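Enterobactin synthetase component F-related protein (Vibrio cholerae serotype O1, PDB 4OXI) probably activates glycine with ATP as glycyl-adenylate, within a lipopolysaccharide-modifying pathway that gives resistance to antimicrobial peptides. Local coordinates at residues Glu391-Ala395 and Gly444-Tyr448; Phe406-Gly412 and Thr455-Leu461. All coordinates share one frame; numbering follows the deposited sequence.

Interaction 1: Glu391-Ala395 and Gly444-Tyr448; sequences EECLA and GRLWY
The indole of W447 has A395 CB over one face and R445 NE over the other, near the rim. The methyl carbon lies 4.1 Å from the centroid of the six-membered ring and 28° off its normal, a CH-pi contact whose shortest approach is 3.7 Å, from A395 CB to W447 CH2. On the opposite face R445 NE stands 3.7 Å above the ring plane. W447 CZ3 comes within 3.4 Å of C393 O and 3.6 Å of A395 N; the carbonyl oxygen approaches obliquely.

Over a face of the R445 guanidinium, E392 O sits 2.9 Å above the plane, toward the rim, and although R445 NH2 is 3.0 Å from E392 O, the angle is too poor for a hydrogen bond. The real polar partner of R445 NH2 is S420 OG, which also bonds C393 O and so links the two segments indirectly. R445 reaches this position because its chain leaves CB with CG between the backbone N and the carbonyl carbon (chi1 63°) and bends at chi3 (-77°), folding back over the indole.

With the CA atoms of A395 and W447 8.7 Å apart, the strands are not paired; R445 and W447 reach across to backbone atoms and to A395 CB. This is side-chain packing across a shared neighbour strand, within the antiparallel sheet of the adenylation domain: strand 416-419 runs between 394-397 and 445-457, antiparallel to each, and W447 spans it by packing on L418, while R405 of strand 403-405 touches both R445 and W447.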
loop_
_atom_site.group_PDB
_atom_site.type_symbol
_atom_site.label_atom_id
_atom_site.label_comp_id
_atom_site.label_asym_id
_atom_site.label_seq_id
_atom_site.Cartn_x
_atom_site.Cartn_y
_atom_site.Cartn_z
ATOM N N GLU A 391 -3.351 -5.542 22.371
ATOM C CA GLU A 391 -3.060 -4.617 23.463
ATOM C C GLU A 391 -1.549 -4.526 23.629
ATOM O O GLU A 391 -0.820 -5.375 23.112
ATOM C CB GLU A 391 -3.778 -5.021 24.761
ATOM C CG GLU A 391 -5.325 -4.843 24.736
ATOM C CD GLU A 391 -5.819 -3.397 25.011
ATOM O OE1 GLU A 391 -6.953 -3.245 25.534
ATOM O OE2 GLU A 391 -5.105 -2.410 24.698
ATOM N N GLU A 392 -1.093 -3.465 24.298
ATOM C CA GLU A 392 0.332 -3.171 24.516
ATOM C C GLU A 392 1.100 -2.699 23.285
ATOM O O GLU A 392 2.331 -2.674 23.299
ATOM C CB GLU A 392 1.060 -4.349 25.173
ATOM C CG GLU A 392 0.382 -4.845 26.437
ATOM C CD GLU A 392 1.246 -5.792 27.244
ATOM O OE1 GLU A 392 2.032 -6.565 26.640
ATOM O OE2 GLU A 392 1.135 -5.753 28.491
ATOM N N CYS A 393 0.381 -2.290 22.241
ATOM C CA CYS A 393 1.010 -1.857 20.989
ATOM C C CYS A 393 1.113 -0.350 20.814
ATOM O O CYS A 393 1.880 0.125 19.972
ATOM C CB CYS A 393 0.242 -2.422 19.783
ATOM S SG CYS A 393 0.611 -4.147 19.504
ATOM N N LEU A 394 0.320 0.401 21.567
ATOM C CA LEU A 394 0.211 1.829 21.333
ATOM C C LEU A 394 0.668 2.620 22.550
ATOM O O LEU A 394 0.415 2.226 23.690
ATOM C CB LEU A 394 -1.234 2.200 21.030
ATOM C CG LEU A 394 -1.906 1.508 19.845
ATOM C CD1 LEU A 394 -3.300 2.059 19.661
ATOM C CD2 LEU A 394 -1.095 1.719 18.581
ATOM N N ALA A 395 1.340 3.738 22.298
ATOM C CA ALA A 395 1.600 4.724 23.332
ATOM C C ALA A 395 1.459 6.118 22.744
ATOM O O ALA A 395 1.502 6.295 21.520
ATOM C CB ALA A 395 2.976 4.531 23.944
ATOM N N GLY A 444 12.857 -2.121 26.875
ATOM C CA GLY A 444 12.751 -3.448 26.300
ATOM C C GLY A 444 12.237 -3.541 24.878
ATOM O O GLY A 444 12.697 -4.406 24.126
ATOM N N ARG A 445 11.289 -2.680 24.498
ATOM C CA ARG A 445 10.697 -2.787 23.158
ATOM C C ARG A 445 10.994 -1.632 22.202
ATOM O O ARG A 445 11.305 -0.502 22.611
ATOM C CB ARG A 445 9.192 -3.091 23.213
ATOM C CG ARG A 445 8.340 -2.026 23.861
ATOM C CD ARG A 445 6.983 -2.592 24.277
ATOM N NE ARG A 445 6.057 -2.763 23.157
ATOM C CZ ARG A 445 5.422 -3.901 22.875
ATOM N NH1 ARG A 445 5.613 -4.972 23.626
ATOM N NH2 ARG A 445 4.596 -3.972 21.839
ATOM N N LEU A 446 10.924 -1.948 20.914
ATOM C CA LEU A 446 11.171 -0.969 19.872
ATOM C C LEU A 446 9.885 -0.199 19.619
ATOM O O LEU A 446 8.832 -0.807 19.401
ATOM C CB LEU A 446 11.640 -1.663 18.591
ATOM C CG LEU A 446 11.901 -0.734 17.398
ATOM C CD1 LEU A 446 13.095 0.156 17.688
ATOM C CD2 LEU A 446 12.108 -1.527 16.101
ATOM N N TRP A 447 9.967 1.130 19.670
ATOM C CA TRP A 447 8.830 1.989 19.350
ATOM C C TRP A 447 9.059 2.761 18.056
ATOM O O TRP A 447 10.200 3.029 17.683
ATOM C CB TRP A 447 8.568 2.980 20.487
ATOM C CG TRP A 447 8.002 2.342 21.700
ATOM C CD1 TRP A 447 8.684 1.942 22.813
ATOM C CD2 TRP A 447 6.626 2.015 21.932
ATOM N NE1 TRP A 447 7.814 1.393 23.725
ATOM C CE2 TRP A 447 6.546 1.421 23.207
ATOM C CE3 TRP A 447 5.455 2.164 21.183
ATOM C CZ2 TRP A 447 5.339 0.975 23.750
ATOM C CZ3 TRP A 447 4.255 1.722 21.723
ATOM C CH2 TRP A 447 4.205 1.139 22.995
ATOM N N TYR A 448 7.972 3.134 17.382
ATOM C CA TYR A 448 8.050 3.941 16.163
ATOM C C TYR A 448 7.242 5.223 16.302
ATOM O O TYR A 448 6.072 5.188 16.704
ATOM C CB TYR A 448 7.558 3.133 14.951
ATOM C CG TYR A 448 7.322 3.935 13.675
ATOM C CD1 TYR A 448 8.385 4.381 12.892
ATOM C CD2 TYR A 448 6.033 4.213 13.246
ATOM C CE1 TYR A 448 8.159 5.100 11.730
ATOM C CE2 TYR A 448 5.801 4.926 12.104
ATOM C CZ TYR A 448 6.861 5.365 11.349
ATOM O OH TYR A 448 6.601 6.072 10.206
#

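Interaction 2: Phe406-Gly412 and Thr455-Leu461; sequences FESAPEG and TKSNGVL
The ammonium nitrogen of K456 is gripped by two backbone carbonyls, at 2.7 Å from K456 NZ to F406 O and 2.9 Å from K456 NZ to A409 O. This lysine belongs to a beta-hairpin, strands 445-457 and 460-466 joined by a type I' turn from S457 to V460, and it anchors the loop 406-412 beside that hairpin. The donor stands almost straight out from the F406 carbonyl, with a C=O...NZ angle of 165°, whereas at A409 it is tilted out of the carbonyl plane.

A third element is the F406 ring: K456 NZ lies 4.3 Å from its centroid and only 7° off the normal, a centred cation-pi contact, and K456 CE adds a CH-pi contact over the same face. The lysine chain is fully extended, CG anti to the backbone N and every later torsion close to anti as well, and crosses the phenylalanine side chain at about a right angle. Two carbonyl dipoles and an aromatic face would be expected to stabilise the positive charge. G459 O meets the ring at its edge, near the plane, while L461 CG packs against F406 CE1 at 3.9 Å.

At the turn, a bend at chi2 (84°) brings the E411 carboxylate back to the hairpin, where E411 OE1 accepts N458 N at 2.9 Å through its syn lone pair. N458 and G459 both have positive phi, as a type I' turn requires. Loop and strand are also joined through the backbone: beside the pairing of K456 with Y413, G412 N donates to K456 O at 2.7 Å.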
loop_
_atom_site.group_PDB
_atom_site.type_symbol
_atom_site.label_atom_id
_atom_site.label_comp_id
_atom_site.label_asym_id
_atom_site.label_seq_id
_atom_site.Cartn_x
_atom_site.Cartn_y
_atom_site.Cartn_z
ATOM N N PHE A 406 -1.071 3.167 26.066
ATOM C CA PHE A 406 -2.465 3.476 25.761
ATOM C C PHE A 406 -3.428 3.027 26.867
ATOM O O PHE A 406 -4.408 3.712 27.170
ATOM C CB PHE A 406 -2.853 2.839 24.423
ATOM C CG PHE A 406 -4.324 2.890 24.127
ATOM C CD1 PHE A 406 -4.881 4.011 23.543
ATOM C CD2 PHE A 406 -5.147 1.818 24.432
ATOM C CE1 PHE A 406 -6.238 4.069 23.263
ATOM C CE2 PHE A 406 -6.511 1.869 24.161
ATOM C CZ PHE A 406 -7.052 2.996 23.573
ATOM N N GLU A 407 -3.136 1.869 27.455
ATOM C CA GLU A 407 -3.957 1.274 28.512
ATOM C C GLU A 407 -3.939 2.095 29.804
ATOM O O GLU A 407 -4.836 1.957 30.633
ATOM C CB GLU A 407 -3.457 -0.137 28.824
ATOM C CG GLU A 407 -3.524 -1.132 27.653
ATOM C CD GLU A 407 -2.472 -0.895 26.544
ATOM O OE1 GLU A 407 -1.500 -0.118 26.744
ATOM O OE2 GLU A 407 -2.633 -1.496 25.454
ATOM N N SER A 408 -2.911 2.929 29.974
ATOM C CA SER A 408 -2.751 3.764 31.167
ATOM C C SER A 408 -3.168 5.218 30.931
ATOM O O SER A 408 -3.348 5.981 31.876
ATOM C CB SER A 408 -1.293 3.758 31.637
ATOM O OG SER A 408 -0.859 2.457 31.968
ATOM N N ALA A 409 -3.299 5.612 29.671
ATOM C CA ALA A 409 -3.585 7.009 29.368
ATOM C C ALA A 409 -5.003 7.384 29.781
ATOM O O ALA A 409 -5.939 6.637 29.530
ATOM C CB ALA A 409 -3.377 7.282 27.896
ATOM N N PRO A 410 -5.164 8.562 30.399
ATOM C CA PRO A 410 -6.467 9.021 30.896
ATOM C C PRO A 410 -7.286 9.675 29.794
ATOM O O PRO A 410 -6.730 10.018 28.751
ATOM C CB PRO A 410 -6.076 10.076 31.934
ATOM C CG PRO A 410 -4.799 10.675 31.373
ATOM C CD PRO A 410 -4.080 9.525 30.692
ATOM N N GLU A 411 -8.583 9.841 30.033
ATOM C CA GLU A 411 -9.468 10.536 29.102
ATOM C C GLU A 411 -8.853 11.866 28.691
ATOM O O GLU A 411 -8.275 12.566 29.523
ATOM C CB GLU A 411 -10.852 10.760 29.736
ATOM C CG GLU A 411 -11.756 11.770 28.992
ATOM C CD GLU A 411 -12.517 11.153 27.822
ATOM O OE1 GLU A 411 -12.394 9.930 27.610
ATOM O OE2 GLU A 411 -13.248 11.883 27.113
ATOM N N GLY A 412 -8.956 12.184 27.400
ATOM C CA GLY A 412 -8.475 13.444 26.855
ATOM C C GLY A 412 -6.982 13.549 26.578
ATOM O O GLY A 412 -6.529 14.555 26.028
ATOM N N THR A 455 -5.822 12.062 20.011
ATOM C CA THR A 455 -6.356 12.204 21.361
ATOM C C THR A 455 -7.116 10.936 21.778
ATOM O O THR A 455 -7.740 10.280 20.945
ATOM C CB THR A 455 -7.265 13.452 21.499
ATOM O OG1 THR A 455 -7.692 13.580 22.859
ATOM C CG2 THR A 455 -8.476 13.323 20.626
ATOM N N LYS A 456 -7.033 10.571 23.056
ATOM C CA LYS A 456 -7.817 9.448 23.559
ATOM C C LYS A 456 -9.137 9.955 24.126
ATOM O O LYS A 456 -9.159 10.722 25.090
ATOM C CB LYS A 456 -7.058 8.670 24.626
ATOM C CG LYS A 456 -7.792 7.421 25.081
ATOM C CD LYS A 456 -6.962 6.616 26.050
ATOM C CE LYS A 456 -7.710 5.383 26.544
ATOM N NZ LYS A 456 -6.927 4.671 27.605
ATOM N N SER A 457 -10.239 9.540 23.519
ATOM C CA SER A 457 -11.543 10.036 23.926
ATOM C C SER A 457 -12.527 8.886 23.983
ATOM O O SER A 457 -12.648 8.128 23.021
ATOM C CB SER A 457 -12.037 11.091 22.945
ATOM O OG SER A 457 -13.316 11.560 23.331
ATOM N N ASN A 458 -13.208 8.750 25.121
ATOM C CA ASN A 458 -14.177 7.681 25.338
ATOM C C ASN A 458 -13.574 6.304 25.022
ATOM O O ASN A 458 -14.250 5.415 24.508
ATOM C CB ASN A 458 -15.464 7.941 24.532
ATOM C CG ASN A 458 -16.696 7.289 25.158
ATOM O OD1 ASN A 458 -16.629 6.717 26.247
ATOM N ND2 ASN A 458 -17.830 7.386 24.469
ATOM N N GLY A 459 -12.292 6.139 25.324
ATOM C CA GLY A 459 -11.634 4.853 25.151
ATOM C C GLY A 459 -11.071 4.554 23.764
ATOM O O GLY A 459 -10.479 3.486 23.556
ATOM N N VAL A 460 -11.242 5.476 22.817
ATOM C CA VAL A 460 -10.693 5.274 21.478
ATOM C C VAL A 460 -9.812 6.445 21.040
ATOM O O VAL A 460 -9.820 7.510 21.656
ATOM C CB VAL A 460 -11.811 5.045 20.436
ATOM C CG1 VAL A 460 -12.613 3.799 20.791
ATOM C CG2 VAL A 460 -12.728 6.240 20.382
ATOM N N LEU A 461 -9.047 6.244 19.975
ATOM C CA LEU A 461 -8.172 7.292 19.477
ATOM C C LEU A 461 -8.877 8.097 18.400
ATOM O O LEU A 461 -9.595 7.546 17.570
ATOM C CB LEU A 461 -6.886 6.679 18.925
ATOM C CG LEU A 461 -5.950 6.087 19.971
ATOM C CD1 LEU A 461 -4.794 5.352 19.309
ATOM C CD2 LEU A 461 -5.425 7.204 20.857
#

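Overall arrangement
From the N terminus the order is 391-395, 406-412, 444-448, 455-461, so the segments alternate and the two contacts cross. Interaction 1 closes a loop over 48 intervening residues, interaction 2 one over 42, and helix 432-438 belongs to both loops. They share strand 445-457, one near its start and the other at its end, with centres 16 Å apart. They also touch: L394 CD1 packs 3.6 Å from L461 CD1, and E407 OE2 probably accepts E392 N while lying close to E391 OE2, a closeness that may reflect a shared proton. Together they fasten strand 394-397 and the loop after 403-405 to strand 445-457 and its hairpin partner 460-466.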